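Local coordinates for assembly chaperone of ribosomal protein L4 (Acl4) (Chaetomium thermophilum, PDB 5TQB) that probably binds newly made ribosomal protein L4 and escorts it toward ribosome assembly, using a scaffold of TPR-type helical repeats, at residues D259-G268 and W302-E313; G98-F106 and A151-L160. All coordinates share one frame; numbering follows the deposited sequence.

Contact 1 (D259-G268 and W302-E313); sequences DLSVEVWYLG and WLRQCLKVFEAE. With EDO (1,2-ethanediol), chain G.
W265 drives its indole between W302, Q305, C306 and V309, a knob in a hole of the neighbouring helix, and the packing is tight here. Its six-membered ring turns an edge to the face of W302 in a T-shaped pair, planes 61° apart, with W265 CE3 only 3.3 Å from W302 CE3. Over one face of the same ring lies Q305 CG, a CH-pi contact 3.5 Å from the ring centroid; with CG anti to the backbone N (chi1 -174°) and a bend at chi2, Q305 lays its aliphatic part on the indole and sends its amide on to the ethanediol. W265 NE1 donates to D259 O at 2.9 Å, nearly straight at 172°, which helps fix the ring's rotation and satisfies its one polar atom. Helices 262-281 and 291-313 form an antiparallel hairpin, consistent with the TPR-type solenoid of this family, their segment axes 8.0 Å apart. G268 suits this closeness: its bare CA lies 3.6 Å from W302 CE3, and its C lies over the indole face opposite W265. The slim C306 likewise lets the backbones approach. Toward E313 the contact slackens. L260 CD2 meets V309 CG1 loosely at 4.2 Å, and a water bridges L260 O to E313 OE1. The ethanediol, probably from the crystallisation liquor, bonds weakly to D259 O, D259 OD1 and Q305 NE2; D259 OD2 is hydrogen-bonded to a polar side chain of another protein's chain.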
loop_
_atom_site.group_PDB
_atom_site.type_symbol
_atom_site.label_atom_id
_atom_site.label_comp_id
_atom_site.label_asym_id
_atom_site.label_seq_id
_atom_site.Cartn_x
_atom_site.Cartn_y
_atom_site.Cartn_z
ATOM N N ASP B 259 -0.047 -0.210 10.597
ATOM C CA ASP B 259 0.528 -0.904 11.739
ATOM C C ASP B 259 -0.501 -1.793 12.430
ATOM O O ASP B 259 -0.245 -2.319 13.516
ATOM C CB ASP B 259 1.168 0.081 12.725
ATOM C CG ASP B 259 0.165 1.028 13.351
ATOM O OD1 ASP B 259 0.604 2.071 13.886
ATOM O OD2 ASP B 259 -1.049 0.732 13.316
ATOM N N LEU B 260 -1.657 -1.968 11.793
ATOM C CA LEU B 260 -2.644 -2.942 12.259
ATOM C C LEU B 260 -2.629 -4.208 11.393
ATOM O O LEU B 260 -3.573 -5.004 11.412
ATOM C CB LEU B 260 -4.037 -2.318 12.294
ATOM C CG LEU B 260 -4.178 -1.185 13.323
ATOM C CD1 LEU B 260 -5.501 -0.443 13.160
ATOM C CD2 LEU B 260 -4.046 -1.717 14.744
ATOM N N SER B 261 -1.542 -4.393 10.650
ATOM C CA SER B 261 -1.389 -5.554 9.785
ATOM C C SER B 261 -0.698 -6.696 10.523
ATOM O O SER B 261 0.527 -6.713 10.655
ATOM C CB SER B 261 -0.581 -5.186 8.545
ATOM O OG SER B 261 -0.430 -6.308 7.700
ATOM N N VAL B 262 -1.496 -7.648 10.992
ATOM C CA VAL B 262 -0.992 -8.769 11.763
ATOM C C VAL B 262 0.091 -9.510 10.998
ATOM O O VAL B 262 1.167 -9.788 11.534
ATOM C CB VAL B 262 -2.121 -9.758 12.105
ATOM C CG1 VAL B 262 -1.566 -10.993 12.851
ATOM C CG2 VAL B 262 -3.184 -9.073 12.940
ATOM N N GLU B 263 -0.205 -9.815 9.739
ATOM C CA GLU B 263 0.662 -10.652 8.926
ATOM C C GLU B 263 2.005 -9.980 8.660
ATOM O O GLU B 263 3.020 -10.659 8.488
ATOM C CB GLU B 263 -0.035 -11.006 7.613
ATOM C CG GLU B 263 0.688 -12.068 6.799
ATOM C CD GLU B 263 -0.242 -12.847 5.879
ATOM O OE1 GLU B 263 0.262 -13.501 4.945
ATOM O OE2 GLU B 263 -1.475 -12.819 6.097
ATOM N N VAL B 264 2.020 -8.651 8.645
ATOM C CA VAL B 264 3.267 -7.929 8.415
ATOM C C VAL B 264 4.126 -7.869 9.679
ATOM O O VAL B 264 5.353 -7.915 9.591
ATOM C CB VAL B 264 3.015 -6.527 7.847
ATOM C CG1 VAL B 264 4.313 -5.719 7.771
ATOM C CG2 VAL B 264 2.402 -6.647 6.462
ATOM N N TRP B 265 3.497 -7.768 10.848
ATOM C CA TRP B 265 4.254 -7.814 12.094
ATOM C C TRP B 265 4.929 -9.179 12.207
ATOM O O TRP B 265 6.084 -9.284 12.607
ATOM C CB TRP B 265 3.360 -7.557 13.310
ATOM C CG TRP B 265 3.060 -6.105 13.563
ATOM C CD1 TRP B 265 1.849 -5.484 13.448
ATOM C CD2 TRP B 265 3.989 -5.096 13.979
ATOM N NE1 TRP B 265 1.967 -4.152 13.765
ATOM C CE2 TRP B 265 3.270 -3.887 14.094
ATOM C CE3 TRP B 265 5.357 -5.097 14.264
ATOM C CZ2 TRP B 265 3.876 -2.689 14.480
ATOM C CZ3 TRP B 265 5.957 -3.907 14.648
ATOM C CH2 TRP B 265 5.216 -2.721 14.756
ATOM N N TYR B 266 4.202 -10.221 11.823
ATOM C CA TYR B 266 4.740 -11.571 11.841
ATOM C C TYR B 266 5.914 -11.725 10.880
ATOM O O TYR B 266 6.978 -12.207 11.260
ATOM C CB TYR B 266 3.654 -12.580 11.482
ATOM C CG TYR B 266 4.196 -13.969 11.298
ATOM C CD1 TYR B 266 4.502 -14.762 12.394
ATOM C CD2 TYR B 266 4.419 -14.484 10.031
ATOM C CE1 TYR B 266 5.004 -16.028 12.234
ATOM C CE2 TYR B 266 4.927 -15.745 9.860
ATOM C CZ TYR B 266 5.217 -16.516 10.965
ATOM O OH TYR B 266 5.721 -17.786 10.791
ATOM N N LEU B 267 5.724 -11.312 9.635
ATOM C CA LEU B 267 6.766 -11.464 8.631
ATOM C C LEU B 267 8.030 -10.702 9.017
ATOM O O LEU B 267 9.139 -11.197 8.825
ATOM C CB LEU B 267 6.259 -11.019 7.257
ATOM C CG LEU B 267 5.282 -11.997 6.594
ATOM C CD1 LEU B 267 4.640 -11.363 5.356
ATOM C CD2 LEU B 267 5.965 -13.324 6.230
ATOM N N GLY B 268 7.860 -9.509 9.581
ATOM C CA GLY B 268 8.989 -8.703 10.010
ATOM C C GLY B 268 9.696 -9.344 11.187
ATOM O O GLY B 268 10.925 -9.343 11.272
ATOM N N TRP B 302 8.706 -7.264 17.475
ATOM C CA TRP B 302 7.780 -7.383 16.358
ATOM C C TRP B 302 6.735 -8.464 16.629
ATOM O O TRP B 302 5.550 -8.273 16.351
ATOM C CB TRP B 302 8.540 -7.687 15.065
ATOM C CG TRP B 302 9.125 -6.470 14.408
ATOM C CD1 TRP B 302 10.172 -5.717 14.852
ATOM C CD2 TRP B 302 8.695 -5.869 13.179
ATOM N NE1 TRP B 302 10.421 -4.686 13.981
ATOM C CE2 TRP B 302 9.528 -4.756 12.945
ATOM C CE3 TRP B 302 7.689 -6.166 12.255
ATOM C CZ2 TRP B 302 9.385 -3.939 11.822
ATOM C CZ3 TRP B 302 7.546 -5.350 11.142
ATOM C CH2 TRP B 302 8.389 -4.252 10.936
ATOM N N LEU B 303 7.172 -9.591 17.189
ATOM C CA LEU B 303 6.280 -10.723 17.408
ATOM C C LEU B 303 5.336 -10.475 18.578
ATOM O O LEU B 303 4.179 -10.887 18.545
ATOM C CB LEU B 303 7.087 -12.001 17.638
ATOM C CG LEU B 303 7.882 -12.520 16.436
ATOM C CD1 LEU B 303 8.788 -13.662 16.866
ATOM C CD2 LEU B 303 6.960 -12.965 15.309
ATOM N N ARG B 304 5.836 -9.818 19.619
ATOM C CA ARG B 304 4.985 -9.406 20.727
ATOM C C ARG B 304 3.890 -8.505 20.177
ATOM O O ARG B 304 2.710 -8.683 20.478
ATOM C CB ARG B 304 5.800 -8.667 21.792
ATOM C CG ARG B 304 6.714 -9.573 22.613
ATOM C CD ARG B 304 6.092 -9.953 23.947
ATOM N NE ARG B 304 6.887 -10.949 24.660
ATOM C CZ ARG B 304 7.973 -10.677 25.381
ATOM N NH1 ARG B 304 8.419 -9.431 25.491
ATOM N NH2 ARG B 304 8.623 -11.659 25.989
ATOM N N GLN B 305 4.293 -7.555 19.341
ATOM C CA GLN B 305 3.362 -6.594 18.769
ATOM C C GLN B 305 2.391 -7.286 17.822
ATOM O O GLN B 305 1.242 -6.866 17.685
ATOM C CB GLN B 305 4.124 -5.496 18.034
ATOM C CG GLN B 305 3.243 -4.360 17.528
ATOM C CD GLN B 305 2.550 -3.614 18.652
ATOM O OE1 GLN B 305 3.033 -3.577 19.784
ATOM N NE2 GLN B 305 1.410 -3.012 18.342
ATOM N N CYS B 306 2.852 -8.351 17.170
ATOM C CA CYS B 306 1.987 -9.128 16.298
ATOM C C CYS B 306 0.839 -9.726 17.104
ATOM O O CYS B 306 -0.325 -9.566 16.742
ATOM C CB CYS B 306 2.774 -10.234 15.594
ATOM S SG CYS B 306 1.747 -11.462 14.758
ATOM N N LEU B 307 1.166 -10.395 18.205
ATOM C CA LEU B 307 0.148 -11.021 19.046
ATOM C C LEU B 307 -0.766 -9.979 19.679
ATOM O O LEU B 307 -1.944 -10.235 19.913
ATOM C CB LEU B 307 0.780 -11.868 20.159
ATOM C CG LEU B 307 1.219 -13.314 19.883
ATOM C CD1 LEU B 307 0.213 -14.079 19.021
ATOM C CD2 LEU B 307 2.588 -13.346 19.244
ATOM N N LYS B 308 -0.213 -8.811 19.976
ATOM C CA LYS B 308 -0.995 -7.740 20.568
ATOM C C LYS B 308 -2.096 -7.325 19.588
ATOM O O LYS B 308 -3.279 -7.379 19.919
ATOM C CB LYS B 308 -0.089 -6.563 20.906
ATOM C CG LYS B 308 -0.792 -5.420 21.616
ATOM C CD LYS B 308 0.177 -4.295 21.931
ATOM C CE LYS B 308 -0.489 -3.199 22.737
ATOM N NZ LYS B 308 0.469 -2.108 23.053
ATOM N N VAL B 309 -1.696 -6.939 18.379
ATOM C CA VAL B 309 -2.640 -6.565 17.322
ATOM C C VAL B 309 -3.538 -7.743 16.946
ATOM O O VAL B 309 -4.684 -7.550 16.543
ATOM C CB VAL B 309 -1.893 -6.085 16.058
ATOM C CG1 VAL B 309 -2.862 -5.768 14.927
ATOM C CG2 VAL B 309 -1.037 -4.864 16.374
ATOM N N PHE B 310 -3.005 -8.959 17.073
ATOM C CA PHE B 310 -3.759 -10.179 16.805
ATOM C C PHE B 310 -5.005 -10.224 17.695
ATOM O O PHE B 310 -6.121 -10.426 17.209
ATOM C CB PHE B 310 -2.865 -11.399 17.071
ATOM C CG PHE B 310 -3.436 -12.704 16.604
ATOM C CD1 PHE B 310 -4.506 -13.288 17.259
ATOM C CD2 PHE B 310 -2.869 -13.368 15.530
ATOM C CE1 PHE B 310 -5.018 -14.497 16.836
ATOM C CE2 PHE B 310 -3.373 -14.576 15.101
ATOM C CZ PHE B 310 -4.450 -15.145 15.754
ATOM N N GLU B 311 -4.803 -10.033 18.999
ATOM C CA GLU B 311 -5.899 -9.988 19.968
ATOM C C GLU B 311 -6.874 -8.842 19.685
ATOM O O GLU B 311 -8.087 -9.045 19.633
ATOM C CB GLU B 311 -5.344 -9.808 21.385
ATOM C CG GLU B 311 -4.429 -10.925 21.868
ATOM C CD GLU B 311 -3.539 -10.489 23.028
ATOM O OE1 GLU B 311 -3.878 -9.490 23.705
ATOM O OE2 GLU B 311 -2.497 -11.144 23.259
ATOM N N ALA B 312 -6.332 -7.639 19.519
ATOM C CA ALA B 312 -7.140 -6.436 19.332
ATOM C C ALA B 312 -8.039 -6.528 18.103
ATOM O O ALA B 312 -9.176 -6.068 18.130
ATOM C CB ALA B 312 -6.240 -5.211 19.230
ATOM N N GLU B 313 -7.527 -7.122 17.031
ATOM C CA GLU B 313 -8.280 -7.231 15.784
ATOM C C GLU B 313 -9.122 -8.503 15.727
ATOM O O GLU B 313 -9.897 -8.694 14.792
ATOM C CB GLU B 313 -7.331 -7.191 14.585
ATOM C CG GLU B 313 -6.610 -5.865 14.405
ATOM C CD GLU B 313 -7.548 -4.736 14.013
ATOM O OE1 GLU B 313 -8.026 -4.738 12.857
ATOM O OE2 GLU B 313 -7.805 -3.850 14.859
HETATM C C1 EDO G . 2.453 0.228 16.963
HETATM O O1 EDO G . 2.992 0.641 15.725
HETATM C C2 EDO G . 0.951 0.065 16.844
HETATM O O2 EDO G . 0.650 -1.106 16.113
HETATM O O HOH W 1 -6.347 -4.973 10.760
#

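Contact 2 (G98-F106 and A151-L160); sequences GGHDSVAWF and AVVEVYMTDL
This is the open end of an antiparallel helical hairpin, where helix 100-125 starts and helix 131-156 runs out into a turn, away from the link between them; the pairing is consistent with the TPR-type solenoid of this family. V103 fills the middle: its CG2 branch reaches V155 CG1 and L160 CD1, each at 3.9 Å, and also Y156 CE2, while CG1 meets V152, so a compact branched side chain serves four apolar neighbours. One turn on, F106 lies against helix 131-156. Methyl A151 CB sits over one face of its ring, 3.6 Å from F106 CZ, small enough for the ring to lie close, and V155 CG2 stands at the ring edge; V152 CG2 packs against F106 CB. At the other end L160 spreads its methyls over G99 and H100, with CD2 above the centre of the imidazole, 3.9 Å from its centroid in a CH-pi contact. G98 and G99, the latter at the N-cap of helix 100-125, both have positive phi, which favours glycine, and G98 CA lies 3.7 Å from D159 OD1, close quarters that suit a residue without a side chain. D159 OD2 accepts from the backbone of another protein's chain. D159 OD1, shared with a basic side chain of that chain, accepts from G99 N at 2.9 Å (155°), using the lone pair that points away from OD2.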
loop_
_atom_site.group_PDB
_atom_site.type_symbol
_atom_site.label_atom_id
_atom_site.label_comp_id
_atom_site.label_asym_id
_atom_site.label_seq_id
_atom_site.Cartn_x
_atom_site.Cartn_y
_atom_site.Cartn_z
ATOM N N GLY B 98 -12.287 -21.621 -8.298
ATOM C CA GLY B 98 -10.888 -21.321 -8.533
ATOM C C GLY B 98 -10.388 -22.115 -9.718
ATOM O O GLY B 98 -11.172 -22.503 -10.581
ATOM N N GLY B 99 -9.082 -22.356 -9.757
ATOM C CA GLY B 99 -8.499 -23.263 -10.729
ATOM C C GLY B 99 -8.820 -22.897 -12.162
ATOM O O GLY B 99 -8.609 -21.760 -12.580
ATOM N N HIS B 100 -9.336 -23.869 -12.911
ATOM C CA HIS B 100 -9.654 -23.681 -14.325
ATOM C C HIS B 100 -10.651 -22.546 -14.534
ATOM O O HIS B 100 -10.590 -21.835 -15.536
ATOM C CB HIS B 100 -10.222 -24.970 -14.925
ATOM C CG HIS B 100 -9.198 -26.039 -15.149
ATOM N ND1 HIS B 100 -8.071 -25.840 -15.917
ATOM C CD2 HIS B 100 -9.139 -27.322 -14.721
ATOM C CE1 HIS B 100 -7.356 -26.951 -15.943
ATOM N NE2 HIS B 100 -7.983 -27.866 -15.225
ATOM N N ASP B 101 -11.564 -22.384 -13.582
ATOM C CA ASP B 101 -12.590 -21.351 -13.670
ATOM C C ASP B 101 -11.978 -19.954 -13.573
ATOM O O ASP B 101 -12.413 -19.028 -14.264
ATOM C CB ASP B 101 -13.638 -21.547 -12.573
ATOM C CG ASP B 101 -14.842 -20.638 -12.748
ATOM O OD1 ASP B 101 -15.672 -20.911 -13.641
ATOM O OD2 ASP B 101 -14.966 -19.656 -11.987
ATOM N N SER B 102 -10.966 -19.807 -12.720
ATOM C CA SER B 102 -10.272 -18.531 -12.572
ATOM C C SER B 102 -9.444 -18.210 -13.806
ATOM O O SER B 102 -9.463 -17.082 -14.294
ATOM C CB SER B 102 -9.362 -18.551 -11.346
ATOM O OG SER B 102 -10.120 -18.613 -10.158
ATOM N N VAL B 103 -8.709 -19.206 -14.297
ATOM C CA VAL B 103 -7.891 -19.038 -15.492
ATOM C C VAL B 103 -8.752 -18.653 -16.698
ATOM O O VAL B 103 -8.355 -17.819 -17.512
ATOM C CB VAL B 103 -7.122 -20.325 -15.822
ATOM C CG1 VAL B 103 -6.360 -20.171 -17.134
ATOM C CG2 VAL B 103 -6.165 -20.668 -14.695
ATOM N N ALA B 104 -9.922 -19.276 -16.806
ATOM C CA ALA B 104 -10.851 -18.985 -17.890
ATOM C C ALA B 104 -11.268 -17.515 -17.849
ATOM O O ALA B 104 -11.241 -16.829 -18.868
ATOM C CB ALA B 104 -12.072 -19.892 -17.802
ATOM N N TRP B 105 -11.644 -17.034 -16.668
ATOM C CA TRP B 105 -12.011 -15.630 -16.504
ATOM C C TRP B 105 -10.830 -14.700 -16.793
ATOM O O TRP B 105 -10.985 -13.668 -17.452
ATOM C CB TRP B 105 -12.543 -15.372 -15.093
ATOM C CG TRP B 105 -13.958 -15.819 -14.876
ATOM C CD1 TRP B 105 -14.398 -16.730 -13.963
ATOM C CD2 TRP B 105 -15.119 -15.368 -15.586
ATOM N NE1 TRP B 105 -15.760 -16.876 -14.058
ATOM C CE2 TRP B 105 -16.228 -16.054 -15.049
ATOM C CE3 TRP B 105 -15.330 -14.453 -16.624
ATOM C CZ2 TRP B 105 -17.527 -15.853 -15.512
ATOM C CZ3 TRP B 105 -16.621 -14.258 -17.086
ATOM C CH2 TRP B 105 -17.703 -14.953 -16.528
ATOM N N PHE B 106 -9.651 -15.072 -16.301
ATOM C CA PHE B 106 -8.447 -14.273 -16.502
ATOM C C PHE B 106 -8.118 -14.180 -17.986
ATOM O O PHE B 106 -7.718 -13.122 -18.477
ATOM C CB PHE B 106 -7.257 -14.894 -15.759
ATOM C CG PHE B 106 -7.184 -14.544 -14.292
ATOM C CD1 PHE B 106 -6.861 -15.517 -13.350
ATOM C CD2 PHE B 106 -7.394 -13.248 -13.853
ATOM C CE1 PHE B 106 -6.775 -15.205 -12.001
ATOM C CE2 PHE B 106 -7.312 -12.931 -12.508
ATOM C CZ PHE B 106 -7.002 -13.911 -11.581
ATOM N N ALA B 151 -1.180 -13.309 -12.440
ATOM C CA ALA B 151 -2.259 -13.885 -11.651
ATOM C C ALA B 151 -2.494 -15.340 -12.057
ATOM O O ALA B 151 -2.760 -16.188 -11.209
ATOM C CB ALA B 151 -3.526 -13.079 -11.801
ATOM N N VAL B 152 -2.384 -15.623 -13.351
ATOM C CA VAL B 152 -2.570 -16.979 -13.862
ATOM C C VAL B 152 -1.417 -17.890 -13.435
ATOM O O VAL B 152 -1.632 -19.050 -13.082
ATOM C CB VAL B 152 -2.716 -16.980 -15.401
ATOM C CG1 VAL B 152 -2.831 -18.400 -15.941
ATOM C CG2 VAL B 152 -3.937 -16.176 -15.805
ATOM N N VAL B 153 -0.198 -17.359 -13.465
ATOM C CA VAL B 153 0.972 -18.077 -12.969
ATOM C C VAL B 153 0.718 -18.614 -11.564
ATOM O O VAL B 153 1.010 -19.777 -11.273
ATOM C CB VAL B 153 2.232 -17.168 -12.957
ATOM C CG1 VAL B 153 3.370 -17.807 -12.159
ATOM C CG2 VAL B 153 2.693 -16.869 -14.381
ATOM N N GLU B 154 0.159 -17.768 -10.705
ATOM C CA GLU B 154 -0.045 -18.107 -9.300
ATOM C C GLU B 154 -1.153 -19.150 -9.109
ATOM O O GLU B 154 -1.132 -19.911 -8.137
ATOM C CB GLU B 154 -0.331 -16.838 -8.486
ATOM C CG GLU B 154 0.883 -15.906 -8.367
ATOM C CD GLU B 154 0.514 -14.447 -8.062
ATOM O OE1 GLU B 154 -0.646 -14.178 -7.672
ATOM O OE2 GLU B 154 1.392 -13.565 -8.217
ATOM N N VAL B 155 -2.113 -19.200 -10.029
ATOM C CA VAL B 155 -3.125 -20.256 -9.995
ATOM C C VAL B 155 -2.471 -21.604 -10.309
ATOM O O VAL B 155 -2.797 -22.623 -9.692
ATOM C CB VAL B 155 -4.273 -19.999 -10.996
ATOM C CG1 VAL B 155 -5.297 -21.116 -10.934
ATOM C CG2 VAL B 155 -4.952 -18.667 -10.709
ATOM N N TYR B 156 -1.545 -21.607 -11.266
ATOM C CA TYR B 156 -0.887 -22.843 -11.676
ATOM C C TYR B 156 0.133 -23.330 -10.652
ATOM O O TYR B 156 0.585 -24.472 -10.720
ATOM C CB TYR B 156 -0.231 -22.688 -13.052
ATOM C CG TYR B 156 -1.196 -22.928 -14.189
ATOM C CD1 TYR B 156 -1.654 -24.210 -14.480
ATOM C CD2 TYR B 156 -1.659 -21.879 -14.963
ATOM C CE1 TYR B 156 -2.542 -24.433 -15.510
ATOM C CE2 TYR B 156 -2.546 -22.092 -15.998
ATOM C CZ TYR B 156 -2.987 -23.366 -16.266
ATOM O OH TYR B 156 -3.872 -23.565 -17.302
HETATM N N MSE B 157 0.487 -22.465 -9.703
HETATM C CA MSE B 157 1.402 -22.842 -8.631
HETATM C C MSE B 157 0.643 -23.068 -7.328
HETATM O O MSE B 157 1.249 -23.301 -6.283
HETATM C CB MSE B 157 2.476 -21.776 -8.442
HETATM C CG MSE B 157 3.356 -21.576 -9.663
HETATM SE SE MSE B 157 4.742 -20.243 -9.375
HETATM C CE MSE B 157 5.860 -21.259 -8.151
ATOM N N THR B 158 -0.685 -22.990 -7.403
ATOM C CA THR B 158 -1.548 -23.359 -6.290
ATOM C C THR B 158 -2.655 -24.310 -6.762
ATOM O O THR B 158 -2.449 -25.526 -6.803
ATOM C CB THR B 158 -2.146 -22.125 -5.580
ATOM O OG1 THR B 158 -2.775 -21.252 -6.535
ATOM C CG2 THR B 158 -1.047 -21.365 -4.825
ATOM N N ASP B 159 -3.810 -23.755 -7.132
ATOM C CA ASP B 159 -4.991 -24.553 -7.486
ATOM C C ASP B 159 -4.703 -25.661 -8.515
ATOM O O ASP B 159 -5.162 -26.796 -8.363
ATOM C CB ASP B 159 -6.092 -23.649 -8.045
ATOM C CG ASP B 159 -6.507 -22.536 -7.083
ATOM O OD1 ASP B 159 -7.420 -21.761 -7.451
ATOM O OD2 ASP B 159 -5.937 -22.433 -5.971
ATOM N N LEU B 160 -3.953 -25.320 -9.559
ATOM C CA LEU B 160 -3.711 -26.233 -10.675
ATOM C C LEU B 160 -2.267 -26.738 -10.704
ATOM O O LEU B 160 -1.757 -27.126 -11.757
ATOM C CB LEU B 160 -4.051 -25.546 -12.004
ATOM C CG LEU B 160 -5.479 -25.008 -12.150
ATOM C CD1 LEU B 160 -5.649 -24.310 -13.489
ATOM C CD2 LEU B 160 -6.512 -26.119 -11.990
#

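Overall arrangement
The contacts come in series: contact 2 closes before contact 1 opens, and each joins two helices that follow one another in the chain, 100-125 with 131-156 and 262-281 with 291-313. They share no helix. Their centres lie 30 Å apart and their nearest atoms about 13 Å, so they are separate local pairings in an all-helical solenoid, with helices 166-180 through 244-257 between them in sequence. Contact 1 lies nearer the C-terminal end, where helix 318-333 packs on it. Residues of both contacts also touch the chain of another protein, consistent with an extended binding surface that a chaperone could offer a client such as L4.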